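Local coordinates for fiber protein (Human adenovirus 16, PDB 3CNC) that forms the trimeric knob at the tip of the adenovirus fibre and probably attaches the virus to host-cell receptors such as CD46, at residues Asn39-Glu44 and Ser106-Leu111; Cys156-Thr161 and Val204-Ser209; Ala136-Thr141 and Asn148-Tyr153. One frame throughout, in Å; residues are numbered along the deposited sequence.

Contact 1: Asn39-Glu44 and Ser106-Leu111; sequences NCVIKE and SLKSNL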
loop_
_atom_site.group_PDB
_atom_site.type_symbol
_atom_site.label_atom_id
_atom_site.label_comp_id
_atom_site.label_asym_id
_atom_site.label_seq_id
_atom_site.Cartn_x
_atom_site.Cartn_y
_atom_site.Cartn_z
ATOM N N ASN A 39 -3.064 -4.156 -24.986
ATOM C CA ASN A 39 -1.724 -3.611 -25.193
ATOM C C ASN A 39 -0.644 -4.552 -24.673
ATOM O O ASN A 39 0.544 -4.235 -24.727
ATOM C CB ASN A 39 -1.614 -2.277 -24.437
ATOM C CG ASN A 39 -1.840 -2.443 -22.913
ATOM O OD1 ASN A 39 -2.089 -3.547 -22.436
ATOM N ND2 ASN A 39 -1.756 -1.341 -22.161
ATOM N N CYS A 40 -1.050 -5.719 -24.192
ATOM C CA CYS A 40 -0.101 -6.629 -23.584
ATOM C C CYS A 40 -0.220 -8.092 -24.035
ATOM O O CYS A 40 -1.322 -8.599 -24.246
ATOM C CB CYS A 40 -0.286 -6.504 -22.066
ATOM S SG CYS A 40 0.876 -7.354 -21.012
ATOM N N VAL A 41 0.922 -8.767 -24.165
ATOM C CA VAL A 41 0.956 -10.169 -24.577
ATOM C C VAL A 41 1.330 -11.101 -23.427
ATOM O O VAL A 41 2.433 -11.031 -22.882
ATOM C CB VAL A 41 1.960 -10.402 -25.727
ATOM C CG1 VAL A 41 1.943 -11.862 -26.135
ATOM C CG2 VAL A 41 1.612 -9.518 -26.915
ATOM N N ILE A 42 0.409 -11.988 -23.077
ATOM C CA ILE A 42 0.622 -12.932 -21.995
ATOM C C ILE A 42 0.915 -14.344 -22.497
ATOM O O ILE A 42 1.562 -15.133 -21.794
ATOM C CB ILE A 42 -0.614 -12.956 -21.042
ATOM C CG1 ILE A 42 -0.308 -12.147 -19.787
ATOM C CG2 ILE A 42 -0.972 -14.370 -20.641
ATOM C CD1 ILE A 42 0.118 -10.735 -20.067
ATOM N N LYS A 43 0.451 -14.668 -23.703
ATOM C CA LYS A 43 0.679 -16.004 -24.254
ATOM C C LYS A 43 2.085 -16.182 -24.821
ATOM O O LYS A 43 2.572 -15.338 -25.584
ATOM C CB LYS A 43 -0.343 -16.333 -25.347
ATOM C CG LYS A 43 -0.243 -17.775 -25.834
ATOM C CD LYS A 43 -1.106 -18.036 -27.056
ATOM C CE LYS A 43 -0.871 -19.442 -27.594
ATOM N NZ LYS A 43 -1.565 -19.664 -28.893
ATOM N N GLU A 44 2.707 -17.300 -24.448
ATOM C CA GLU A 44 4.060 -17.667 -24.876
ATOM C C GLU A 44 4.274 -17.578 -26.384
ATOM O O GLU A 44 3.509 -18.149 -27.160
ATOM C CB GLU A 44 4.372 -19.096 -24.425
ATOM C CG GLU A 44 4.416 -19.292 -22.919
ATOM C CD GLU A 44 5.685 -18.740 -22.300
ATOM O OE1 GLU A 44 6.777 -19.207 -22.688
ATOM O OE2 GLU A 44 5.590 -17.846 -21.428
ATOM N N SER A 106 6.367 -7.788 -22.471
ATOM C CA SER A 106 5.024 -8.295 -22.686
ATOM C C SER A 106 4.150 -7.140 -23.166
ATOM O O SER A 106 3.203 -7.357 -23.916
ATOM C CB SER A 106 4.446 -8.857 -21.394
ATOM O OG SER A 106 5.277 -9.864 -20.862
ATOM N N LEU A 107 4.473 -5.920 -22.724
ATOM C CA LEU A 107 3.735 -4.713 -23.110
ATOM C C LEU A 107 4.196 -4.258 -24.497
ATOM O O LEU A 107 5.385 -4.033 -24.717
ATOM C CB LEU A 107 3.977 -3.596 -22.089
ATOM C CG LEU A 107 3.244 -2.262 -22.276
ATOM C CD1 LEU A 107 1.730 -2.460 -22.169
ATOM C CD2 LEU A 107 3.734 -1.276 -21.218
ATOM N N LYS A 108 3.258 -4.103 -25.427
ATOM C CA LYS A 108 3.616 -3.734 -26.794
ATOM C C LYS A 108 3.476 -2.283 -27.213
ATOM O O LYS A 108 3.739 -1.945 -28.361
ATOM C CB LYS A 108 2.865 -4.622 -27.784
ATOM C CG LYS A 108 3.089 -6.108 -27.543
ATOM C CD LYS A 108 4.575 -6.472 -27.577
ATOM C CE LYS A 108 4.780 -7.970 -27.326
ATOM N NZ LYS A 108 6.214 -8.383 -27.458
ATOM N N SER A 109 3.045 -1.422 -26.305
ATOM C CA SER A 109 2.953 -0.005 -26.622
ATOM C C SER A 109 3.681 0.704 -25.482
ATOM O O SER A 109 3.521 0.333 -24.315
ATOM C CB SER A 109 1.490 0.445 -26.733
ATOM O OG SER A 109 0.703 -0.093 -25.693
ATOM N N ASN A 110 4.506 1.694 -25.812
ATOM C CA ASN A 110 5.262 2.404 -24.784
ATOM C C ASN A 110 4.355 3.206 -23.855
ATOM O O ASN A 110 3.277 3.653 -24.247
ATOM C CB ASN A 110 6.324 3.320 -25.426
ATOM C CG ASN A 110 7.310 3.904 -24.396
ATOM O OD1 ASN A 110 7.824 3.191 -23.524
ATOM N ND2 ASN A 110 7.584 5.202 -24.509
ATOM N N LEU A 111 4.794 3.351 -22.609
ATOM C CA LEU A 111 4.057 4.100 -21.602
ATOM C C LEU A 111 4.269 5.569 -21.925
ATOM O O LEU A 111 5.091 5.902 -22.770
ATOM C CB LEU A 111 4.624 3.809 -20.206
ATOM C CG LEU A 111 4.621 2.368 -19.683
ATOM C CD1 LEU A 111 5.549 2.274 -18.474
ATOM C CD2 LEU A 111 3.199 1.933 -19.312
#
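Leu107 reaches across to Asn39 with a single methyl, CD1, which sits over the flat face of the Asn39 carboxamide, 3.6 Å from its CG. Asn39 turns that face to the leucine because its CG takes the crowded position between backbone N and carbonyl carbon (chi1 60°), while OD1 accepts a hydrogen bond from Leu53 N. An asparagine suits this buried place: its edge is polar and its face can pack against carbon. On the other flank Val41 and Lys108 cross obliquely. The lysine chain folds at chi2, so that CE passes 3.5 Å from Val41 CG2, and NZ continues to the carbonyl oxygens of Ser105 and Thr102. Between these pairs, Cys40 and Leu107 form an isolated antiparallel bridge, a non-hydrogen-bonded pair. It is framed by Lys108 N to Asn39 O, 2.8 Å and nearly straight at 172°, and by Val41 N to Ser106 O, 2.7 Å, whose donor stands above the carbonyl plane. The slim Cys40 side chain packs on Cys51 and Leu53 of strand 51-60 and on Val90 of strand 85-94, and Ser106 OG bonds Asn91 N, so the paired loops are tied to strands of both sheets.

Contact 2: Cys156-Thr161 and Val204-Ser209; sequences CYYKST and VTLITS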
loop_
_atom_site.group_PDB
_atom_site.type_symbol
_atom_site.label_atom_id
_atom_site.label_comp_id
_atom_site.label_asym_id
_atom_site.label_seq_id
_atom_site.Cartn_x
_atom_site.Cartn_y
_atom_site.Cartn_z
ATOM N N CYS A 156 -3.408 -10.043 -4.602
ATOM C CA CYS A 156 -4.599 -9.414 -5.167
ATOM C C CYS A 156 -5.634 -10.519 -5.374
ATOM O O CYS A 156 -5.457 -11.629 -4.855
ATOM C CB CYS A 156 -4.293 -8.644 -6.471
ATOM S SG CYS A 156 -3.718 -9.568 -7.889
ATOM N N TYR A 157 -6.712 -10.248 -6.105
ATOM C CA TYR A 157 -7.740 -11.277 -6.255
ATOM C C TYR A 157 -8.459 -11.412 -7.581
ATOM O O TYR A 157 -8.466 -10.511 -8.419
ATOM C CB TYR A 157 -8.814 -11.106 -5.169
ATOM C CG TYR A 157 -8.265 -11.137 -3.772
ATOM C CD1 TYR A 157 -7.613 -10.027 -3.234
ATOM C CD2 TYR A 157 -8.314 -12.303 -3.019
ATOM C CE1 TYR A 157 -7.012 -10.085 -1.978
ATOM C CE2 TYR A 157 -7.720 -12.376 -1.769
ATOM C CZ TYR A 157 -7.067 -11.264 -1.254
ATOM O OH TYR A 157 -6.465 -11.347 -0.016
ATOM N N TYR A 158 -9.074 -12.576 -7.745
ATOM C CA TYR A 158 -9.874 -12.865 -8.919
ATOM C C TYR A 158 -11.257 -13.225 -8.383
ATOM O O TYR A 158 -11.381 -14.085 -7.513
ATOM C CB TYR A 158 -9.315 -14.047 -9.697
ATOM C CG TYR A 158 -10.251 -14.480 -10.794
ATOM C CD1 TYR A 158 -10.418 -13.700 -11.940
ATOM C CD2 TYR A 158 -11.018 -15.641 -10.665
ATOM C CE1 TYR A 158 -11.323 -14.064 -12.927
ATOM C CE2 TYR A 158 -11.926 -16.009 -11.647
ATOM C CZ TYR A 158 -12.071 -15.218 -12.771
ATOM O OH TYR A 158 -12.961 -15.582 -13.739
ATOM N N LYS A 159 -12.285 -12.550 -8.884
ATOM C CA LYS A 159 -13.656 -12.815 -8.454
ATOM C C LYS A 159 -14.319 -13.704 -9.506
ATOM O O LYS A 159 -14.533 -13.274 -10.641
ATOM C CB LYS A 159 -14.434 -11.502 -8.323
ATOM C CG LYS A 159 -15.827 -11.647 -7.719
ATOM C CD LYS A 159 -16.590 -10.335 -7.829
ATOM C CE LYS A 159 -18.008 -10.447 -7.295
ATOM N NZ LYS A 159 -18.830 -9.276 -7.722
ATOM N N SER A 160 -14.646 -14.936 -9.130
ATOM C CA SER A 160 -15.263 -15.863 -10.077
ATOM C C SER A 160 -16.728 -15.557 -10.342
ATOM O O SER A 160 -17.351 -14.749 -9.644
ATOM C CB SER A 160 -15.131 -17.311 -9.595
ATOM O OG SER A 160 -16.100 -17.606 -8.611
ATOM N N THR A 161 -17.270 -16.223 -11.356
ATOM C CA THR A 161 -18.658 -16.037 -11.758
ATOM C C THR A 161 -19.661 -16.200 -10.613
ATOM O O THR A 161 -20.624 -15.445 -10.529
ATOM C CB THR A 161 -19.027 -16.999 -12.910
ATOM O OG1 THR A 161 -18.204 -16.711 -14.046
ATOM C CG2 THR A 161 -20.489 -16.825 -13.312
ATOM N N VAL A 204 -14.529 -16.791 -19.135
ATOM C CA VAL A 204 -14.917 -15.588 -18.396
ATOM C C VAL A 204 -13.757 -14.601 -18.415
ATOM O O VAL A 204 -12.604 -15.000 -18.266
ATOM C CB VAL A 204 -15.243 -15.918 -16.920
ATOM C CG1 VAL A 204 -15.962 -14.745 -16.267
ATOM C CG2 VAL A 204 -16.086 -17.180 -16.843
ATOM N N THR A 205 -14.059 -13.318 -18.591
ATOM C CA THR A 205 -13.008 -12.303 -18.624
ATOM C C THR A 205 -12.103 -12.328 -17.394
ATOM O O THR A 205 -12.561 -12.189 -16.261
ATOM C CB THR A 205 -13.585 -10.895 -18.759
ATOM O OG1 THR A 205 -14.246 -10.776 -20.022
ATOM C CG2 THR A 205 -12.463 -9.858 -18.685
ATOM N N LEU A 206 -10.811 -12.503 -17.637
ATOM C CA LEU A 206 -9.815 -12.562 -16.570
ATOM C C LEU A 206 -9.530 -11.159 -16.025
ATOM O O LEU A 206 -9.050 -10.282 -16.743
ATOM C CB LEU A 206 -8.529 -13.209 -17.104
ATOM C CG LEU A 206 -7.237 -13.100 -16.293
ATOM C CD1 LEU A 206 -7.442 -13.663 -14.911
ATOM C CD2 LEU A 206 -6.131 -13.856 -17.007
ATOM N N ILE A 207 -9.841 -10.966 -14.748
ATOM C CA ILE A 207 -9.640 -9.684 -14.087
ATOM C C ILE A 207 -8.868 -9.859 -12.780
ATOM O O ILE A 207 -9.324 -10.562 -11.875
ATOM C CB ILE A 207 -11.001 -9.008 -13.745
ATOM C CG1 ILE A 207 -11.813 -8.783 -15.024
ATOM C CG2 ILE A 207 -10.768 -7.673 -13.013
ATOM C CD1 ILE A 207 -13.218 -8.236 -14.770
ATOM N N THR A 208 -7.691 -9.246 -12.691
ATOM C CA THR A 208 -6.914 -9.306 -11.445
ATOM C C THR A 208 -7.252 -7.995 -10.750
ATOM O O THR A 208 -7.245 -6.936 -11.384
ATOM C CB THR A 208 -5.368 -9.383 -11.686
ATOM O OG1 THR A 208 -4.926 -8.222 -12.395
ATOM C CG2 THR A 208 -5.004 -10.639 -12.514
ATOM N N SER A 209 -7.595 -8.053 -9.470
ATOM C CA SER A 209 -7.927 -6.821 -8.777
ATOM C C SER A 209 -6.640 -6.020 -8.556
ATOM O O SER A 209 -5.529 -6.567 -8.584
ATOM C CB SER A 209 -8.646 -7.106 -7.450
ATOM O OG SER A 209 -7.828 -7.807 -6.532
HETATM O O HOH W 1 -11.648 -10.304 -10.434
#
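Ser209 pairs with Tyr157 through both its backbone and its side chain. Its N donates to Tyr157 O at 2.8 Å, in the carbonyl plane, while its OG, set between backbone N and carbonyl carbon (chi1 64°), receives Tyr157 N at 2.7 Å with a bent angle of 143°. A hydroxyl thus does the work of a strand carbonyl, and serine suits the place because its short side chain sets that hydroxyl within reach of Tyr157 N. Next to it, Cys156 places CB 3.2 Å from Ser209 O. Further along the chains diverge, and a water spans them, accepting from Lys159 N at 2.8 Å and donating to Ile207 O at 2.7 Å. Tyr158, its CG anti to the backbone N, lays its ring along the other segment: CD1 meets Ile207 O edge-on at 3.3 Å, and OH ends beside Val204 CB.

A second shell fixes these groups. Glu200 OE2 takes both Tyr158 OH and Thr161 N, and the rings of Phe81 and Tyr158 meet edge-to-face. Thr208 OG1 bonds Leu70 N, and the backbones of Leu206 and Thr208 bond to Gly72 and Leu70. Residues 204-209 therefore lie between strand 63-72 of one sheet and strand 151-159, the outermost of the other within the chain, joining the two sheets along one margin of the antiparallel beta-sandwich of the fibre knob.

Contact 3: Ala136-Thr141 and Asn148-Tyr153; sequences AYPFIT and NEDYIY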
loop_
_atom_site.group_PDB
_atom_site.type_symbol
_atom_site.label_atom_id
_atom_site.label_comp_id
_atom_site.label_asym_id
_atom_site.label_seq_id
_atom_site.Cartn_x
_atom_site.Cartn_y
_atom_site.Cartn_z
ATOM N N ALA A 136 19.527 0.356 -5.152
ATOM C CA ALA A 136 18.715 -0.439 -4.228
ATOM C C ALA A 136 18.447 -1.840 -4.761
ATOM O O ALA A 136 18.488 -2.821 -4.016
ATOM C CB ALA A 136 17.375 0.260 -3.956
ATOM N N TYR A 137 18.155 -1.927 -6.052
ATOM C CA TYR A 137 17.859 -3.206 -6.680
ATOM C C TYR A 137 18.870 -3.412 -7.806
ATOM O O TYR A 137 18.654 -2.986 -8.934
ATOM C CB TYR A 137 16.432 -3.172 -7.215
ATOM C CG TYR A 137 15.448 -2.497 -6.267
ATOM C CD1 TYR A 137 14.883 -1.257 -6.574
ATOM C CD2 TYR A 137 15.094 -3.097 -5.066
ATOM C CE1 TYR A 137 13.977 -0.640 -5.697
ATOM C CE2 TYR A 137 14.202 -2.495 -4.182
ATOM C CZ TYR A 137 13.646 -1.274 -4.497
ATOM O OH TYR A 137 12.770 -0.697 -3.609
ATOM N N PRO A 138 19.994 -4.075 -7.503
ATOM C CA PRO A 138 21.062 -4.331 -8.479
ATOM C C PRO A 138 20.803 -5.474 -9.442
ATOM O O PRO A 138 19.942 -6.318 -9.212
ATOM C CB PRO A 138 22.291 -4.632 -7.604
ATOM C CG PRO A 138 21.863 -4.280 -6.175
ATOM C CD PRO A 138 20.382 -4.579 -6.176
ATOM N N PHE A 139 21.567 -5.484 -10.529
ATOM C CA PHE A 139 21.483 -6.550 -11.508
ATOM C C PHE A 139 22.449 -7.669 -11.101
ATOM O O PHE A 139 23.462 -7.416 -10.426
ATOM C CB PHE A 139 21.854 -6.035 -12.899
ATOM C CG PHE A 139 20.734 -5.304 -13.598
ATOM C CD1 PHE A 139 20.646 -3.916 -13.544
ATOM C CD2 PHE A 139 19.775 -6.012 -14.325
ATOM C CE1 PHE A 139 19.621 -3.241 -14.207
ATOM C CE2 PHE A 139 18.747 -5.346 -14.991
ATOM C CZ PHE A 139 18.670 -3.957 -14.934
ATOM N N ILE A 140 22.122 -8.901 -11.486
ATOM C CA ILE A 140 22.978 -10.053 -11.191
ATOM C C ILE A 140 24.334 -9.835 -11.852
ATOM O O ILE A 140 24.408 -9.550 -13.051
ATOM C CB ILE A 140 22.392 -11.345 -11.760
ATOM C CG1 ILE A 140 21.159 -11.748 -10.959
ATOM C CG2 ILE A 140 23.456 -12.436 -11.758
ATOM C CD1 ILE A 140 20.414 -12.900 -11.562
ATOM N N THR A 141 25.402 -9.984 -11.077
ATOM C CA THR A 141 26.746 -9.774 -11.595
ATOM C C THR A 141 27.585 -11.056 -11.689
ATOM O O THR A 141 28.533 -11.135 -12.483
ATOM C CB THR A 141 27.487 -8.725 -10.743
ATOM O OG1 THR A 141 28.731 -8.406 -11.362
ATOM C CG2 THR A 141 27.748 -9.248 -9.350
ATOM N N ASN A 148 17.972 -11.427 -3.460
ATOM C CA ASN A 148 16.589 -11.470 -3.012
ATOM C C ASN A 148 15.978 -10.130 -2.614
ATOM O O ASN A 148 14.775 -10.069 -2.354
ATOM C CB ASN A 148 16.439 -12.477 -1.867
ATOM C CG ASN A 148 16.563 -13.919 -2.343
ATOM O OD1 ASN A 148 16.532 -14.192 -3.552
ATOM N ND2 ASN A 148 16.686 -14.849 -1.399
ATOM N N GLU A 149 16.783 -9.067 -2.560
ATOM C CA GLU A 149 16.268 -7.726 -2.221
ATOM C C GLU A 149 15.573 -7.147 -3.450
ATOM O O GLU A 149 15.008 -6.050 -3.397
ATOM C CB GLU A 149 17.388 -6.746 -1.856
ATOM C CG GLU A 149 18.617 -7.366 -1.274
ATOM C CD GLU A 149 19.607 -7.838 -2.328
ATOM O OE1 GLU A 149 20.390 -7.006 -2.833
ATOM O OE2 GLU A 149 19.597 -9.042 -2.643
ATOM N N ASP A 150 15.661 -7.857 -4.568
ATOM C CA ASP A 150 15.040 -7.392 -5.800
ATOM C C ASP A 150 13.594 -7.833 -5.936
ATOM O O ASP A 150 12.979 -7.608 -6.976
ATOM C CB ASP A 150 15.837 -7.879 -7.011
ATOM C CG ASP A 150 17.163 -7.143 -7.175
ATOM O OD1 ASP A 150 17.515 -6.322 -6.298
ATOM O OD2 ASP A 150 17.856 -7.386 -8.187
ATOM N N TYR A 151 13.039 -8.433 -4.884
ATOM C CA TYR A 151 11.664 -8.916 -4.941
ATOM C C TYR A 151 10.653 -8.276 -3.995
ATOM O O TYR A 151 10.950 -7.992 -2.829
ATOM C CB TYR A 151 11.609 -10.425 -4.674
ATOM C CG TYR A 151 12.395 -11.294 -5.616
ATOM C CD1 TYR A 151 13.610 -11.859 -5.221
ATOM C CD2 TYR A 151 11.905 -11.597 -6.887
ATOM C CE1 TYR A 151 14.319 -12.713 -6.070
ATOM C CE2 TYR A 151 12.599 -12.449 -7.744
ATOM C CZ TYR A 151 13.804 -13.006 -7.330
ATOM O OH TYR A 151 14.472 -13.873 -8.163
ATOM N N ILE A 152 9.441 -8.086 -4.506
ATOM C CA ILE A 152 8.340 -7.559 -3.718
ATOM C C ILE A 152 7.270 -8.643 -3.814
ATOM O O ILE A 152 6.961 -9.114 -4.915
ATOM C CB ILE A 152 7.753 -6.245 -4.320
ATOM C CG1 ILE A 152 8.742 -5.086 -4.177
ATOM C CG2 ILE A 152 6.455 -5.900 -3.629
ATOM C CD1 ILE A 152 8.340 -3.832 -4.968
ATOM N N TYR A 153 6.726 -9.060 -2.675
ATOM C CA TYR A 153 5.669 -10.058 -2.666
ATOM C C TYR A 153 4.407 -9.415 -2.101
ATOM O O TYR A 153 4.477 -8.525 -1.247
ATOM C CB TYR A 153 6.058 -11.277 -1.825
ATOM C CG TYR A 153 7.403 -11.854 -2.194
ATOM C CD1 TYR A 153 8.568 -11.397 -1.574
ATOM C CD2 TYR A 153 7.522 -12.824 -3.193
ATOM C CE1 TYR A 153 9.820 -11.887 -1.940
ATOM C CE2 TYR A 153 8.775 -13.328 -3.568
ATOM C CZ TYR A 153 9.919 -12.851 -2.934
ATOM O OH TYR A 153 11.159 -13.328 -3.280
#
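Two hydrogen bonds grip the hydroxyl of Tyr137: the backbone N of Ile216 donates to it, and Tyr67 OH of the third subunit shares the other bond. With its far end held in this way, the ring is also fixed along its length. Its CG lies anti to the carbonyl carbon (chi1 -41°), Ala136 CB stands 3.8 Å above the plane over the centre of one face, and Glu149 O approaches the edge in plane, 3.4 Å from CD2. An aromatic C-H edge carries a slight positive charge, which suits it to meet a carbonyl oxygen.

Asp150 fills the angle between Tyr137 and Pro138. Its OD1 rests against carbon, 3.2 Å from Tyr137 CA and 3.4 Å from Pro138 CD, the ring carbon that takes the place of an amide hydrogen. Its OD2 lies 2.6 Å from Pro138 O. Aspartate suits the place because its short carboxylate, with CG anti to the carbonyl carbon (chi1 -73°), reaches both Tyr137 CA and Pro138 without a long chain.

The 3-10 turn 148-150 brings these residues together just where the chain enters strand 151-159 of the knob's four-stranded sheet, and the Asp150 backbone already bonds to Leu174 of the adjoining strand.

Glu149 bends at chi2 (86°) and crosses Pro138 at about a right angle, OE1 4.1 Å from Pro138 CD. That oxygen makes a salt bridge with Lys35 NZ of the third subunit, and the same NZ bonds weakly to Ala136 O. A long, flexible acid suits this position at the subunit boundary.

How the contacts relate
Contacts 2 and 3 share strand 151-159, contact 3 at its start and contact 2 at its end, so their centres lie 29 Å apart within one chain. The trimer brings equivalent regions together: Lys159 in contact 2 makes a cation-pi interaction with Tyr151 of the second subunit, a residue of that subunit's copy of contact 3. Contact 1 stands apart from this interface, for no other chain touches its segments. It is nearer to contact 2, with centres 19 Å and nearest atoms about 6 Å apart, than to contact 3, which lies across the chain's centre with centres 23 Å apart.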